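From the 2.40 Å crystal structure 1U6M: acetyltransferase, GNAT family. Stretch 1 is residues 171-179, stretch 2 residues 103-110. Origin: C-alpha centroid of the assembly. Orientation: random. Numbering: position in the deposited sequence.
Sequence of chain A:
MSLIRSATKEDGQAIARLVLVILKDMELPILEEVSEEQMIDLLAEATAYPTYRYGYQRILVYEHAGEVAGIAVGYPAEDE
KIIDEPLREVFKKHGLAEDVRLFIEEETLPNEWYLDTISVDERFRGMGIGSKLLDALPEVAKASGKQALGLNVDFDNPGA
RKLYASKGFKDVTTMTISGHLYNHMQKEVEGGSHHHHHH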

# COMPACT_ATOMS: atom_id res chain seq x y z
N ASP A 171 -8.92 10.44 -14.77
CA ASP A 171 -7.64 11.08 -14.90
C ASP A 171 -7.72 12.49 -14.38
O ASP A 171 -8.64 13.20 -14.74
CB ASP A 171 -7.24 11.13 -16.37
CG ASP A 171 -6.58 9.86 -16.84
OD1 ASP A 171 -6.95 8.74 -16.42
OD2 ASP A 171 -5.68 10.00 -17.68
N VAL A 172 -6.75 12.88 -13.55
CA VAL A 172 -6.72 14.19 -12.87
C VAL A 172 -5.38 14.93 -13.14
O VAL A 172 -5.40 16.11 -13.42
CB VAL A 172 -7.01 14.06 -11.36
CG1 VAL A 172 -6.68 15.36 -10.58
CG2 VAL A 172 -8.47 13.65 -11.13
N THR A 173 -4.24 14.23 -13.10
CA THR A 173 -2.92 14.82 -13.43
C THR A 173 -2.00 13.74 -13.95
O THR A 173 -2.43 12.61 -14.12
CB THR A 173 -2.20 15.47 -12.20
OG1 THR A 173 -3.11 16.27 -11.43
CG2 THR A 173 -1.02 16.37 -12.66
N THR A 174 -0.73 14.11 -14.16
CA THR A 174 0.36 13.22 -14.56
C THR A 174 1.55 13.42 -13.59
O THR A 174 1.88 14.55 -13.23
CB THR A 174 0.78 13.56 -16.00
OG1 THR A 174 -0.39 13.80 -16.80
CG2 THR A 174 1.56 12.43 -16.63
N MET A 175 2.19 12.34 -13.13
CA MET A 175 3.39 12.45 -12.26
C MET A 175 4.56 11.67 -12.86
O MET A 175 4.34 10.74 -13.62
CB MET A 175 3.13 11.92 -10.85
CG MET A 175 1.82 12.39 -10.27
SD MET A 175 1.59 12.21 -8.50
CE MET A 175 0.34 13.48 -8.29
N THR A 176 5.79 12.08 -12.53
CA THR A 176 6.99 11.27 -12.82
C THR A 176 7.64 10.92 -11.50
O THR A 176 8.08 11.80 -10.77
CB THR A 176 8.02 12.04 -13.70
OG1 THR A 176 7.35 12.61 -14.83
CG2 THR A 176 9.16 11.11 -14.17
N ILE A 177 7.69 9.63 -11.16
CA ILE A 177 8.37 9.24 -9.92
C ILE A 177 9.42 8.17 -10.20
O ILE A 177 9.11 7.12 -10.78
CB ILE A 177 7.36 8.83 -8.77
N SER A 178 10.66 8.45 -9.80
CA SER A 178 11.85 7.61 -10.08
C SER A 178 11.94 7.15 -11.54
O SER A 178 12.23 5.98 -11.81
CB SER A 178 11.91 6.40 -9.12
OG SER A 178 12.01 6.81 -7.77
N GLY A 179 11.67 8.08 -12.47
CA GLY A 179 11.78 7.83 -13.91
C GLY A 179 10.52 7.33 -14.60
O GLY A 179 10.36 7.49 -15.81
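Stretch 2, residues 103-110: FIEEETLP

A segment without regular secondary structure can follow a β-strand without a single hydrogen bond between them, and this acetyltransferase offers a compact example. Residues 171-177 belong to a strand, and 103-110, irregular throughout, run almost exactly antiparallel to it, the end-to-end directions lying 174° apart. Their backbones stay well separated, with CA of Thr173 9.3 Å from CA of Leu109 and CA of Met175 7.5 Å from CA of Glu107, so the strand reaches across with its side chains.

Along the strand, Val172 makes the first contact, its CG1 lying 3.8 Å from CD1 of Leu109. Thr173 also points toward the segment and brings OG1 to 4.0 Å from the same CD1 atom. Thr174 is out of reach, as strand alternation would lead one to expect. Met175 is the centrepiece: its extended side chain (m, t, t) places CE 3.5 Å from CD2 of Leu109, while SD approaches the backbone O of Glu107 at 3.4 Å. Leu109 thus meets Val172 and Met175 through different methyls. Thr176 again is out of reach; Ile177 points toward the segment, but its side chain is modelled only to CB. Beyond the strand, poorly ordered Ser178 closes the contact, with OG 3.4 Å from CD1 of Ile104.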

# COMPACT_ATOMS: atom_id res chain seq x y z
N PHE A 103 10.81 4.82 0.02
CA PHE A 103 10.04 5.47 -1.07
C PHE A 103 10.25 6.95 -1.16
O PHE A 103 10.35 7.65 -0.15
CB PHE A 103 8.53 5.20 -0.90
CG PHE A 103 8.21 3.77 -0.58
CD1 PHE A 103 8.35 3.29 0.72
CD2 PHE A 103 7.73 2.91 -1.56
CE1 PHE A 103 8.05 1.99 1.04
CE2 PHE A 103 7.41 1.60 -1.23
CZ PHE A 103 7.58 1.14 0.06
N ILE A 104 10.26 7.45 -2.37
CA ILE A 104 10.09 8.88 -2.60
C ILE A 104 8.62 9.24 -2.34
O ILE A 104 7.71 8.61 -2.86
CB ILE A 104 10.64 9.30 -3.97
CG1 ILE A 104 12.07 8.73 -4.13
CG2 ILE A 104 10.69 10.82 -4.07
CD1 ILE A 104 12.76 9.13 -5.42
N GLU A 105 8.40 10.20 -1.43
CA GLU A 105 7.08 10.48 -0.83
C GLU A 105 6.37 11.64 -1.57
O GLU A 105 5.95 12.64 -0.96
CB GLU A 105 7.20 10.77 0.70
CG GLU A 105 7.63 9.59 1.61
CD GLU A 105 7.97 10.03 3.06
OE1 GLU A 105 8.43 11.19 3.24
OE2 GLU A 105 7.77 9.22 4.02
N GLU A 106 6.27 11.50 -2.89
CA GLU A 106 5.73 12.60 -3.70
C GLU A 106 4.57 12.19 -4.64
O GLU A 106 4.49 12.66 -5.78
CB GLU A 106 6.87 13.30 -4.44
CG GLU A 106 7.82 14.12 -3.50
CD GLU A 106 9.20 14.40 -4.12
OE1 GLU A 106 9.55 13.81 -5.17
OE2 GLU A 106 9.94 15.22 -3.54
N GLU A 107 3.66 11.34 -4.15
CA GLU A 107 2.73 10.69 -5.05
C GLU A 107 1.24 11.04 -4.86
O GLU A 107 0.42 10.71 -5.71
CB GLU A 107 3.01 9.18 -5.09
CG GLU A 107 3.00 8.46 -3.77
CD GLU A 107 3.59 7.05 -3.88
OE1 GLU A 107 3.17 6.10 -3.20
OE2 GLU A 107 4.52 6.89 -4.67
N THR A 108 0.92 11.71 -3.77
CA THR A 108 -0.47 12.07 -3.45
C THR A 108 -0.86 13.47 -3.90
O THR A 108 0.01 14.29 -4.15
CB THR A 108 -0.81 11.88 -1.95
OG1 THR A 108 -0.26 12.97 -1.18
CG2 THR A 108 -0.29 10.56 -1.43
N LEU A 109 -2.17 13.71 -4.02
CA LEU A 109 -2.74 15.06 -4.13
C LEU A 109 -3.50 15.45 -2.83
O LEU A 109 -4.02 14.58 -2.13
CB LEU A 109 -3.71 15.16 -5.30
CG LEU A 109 -3.19 15.08 -6.73
CD1 LEU A 109 -4.28 15.56 -7.67
CD2 LEU A 109 -1.88 15.90 -6.95
N PRO A 110 -3.56 16.78 -2.50
CA PRO A 110 -4.28 17.21 -1.28
C PRO A 110 -5.73 16.70 -1.23
O PRO A 110 -6.35 16.59 -2.27
CB PRO A 110 -4.26 18.76 -1.38
CG PRO A 110 -3.11 19.08 -2.26
CD PRO A 110 -2.95 17.93 -3.23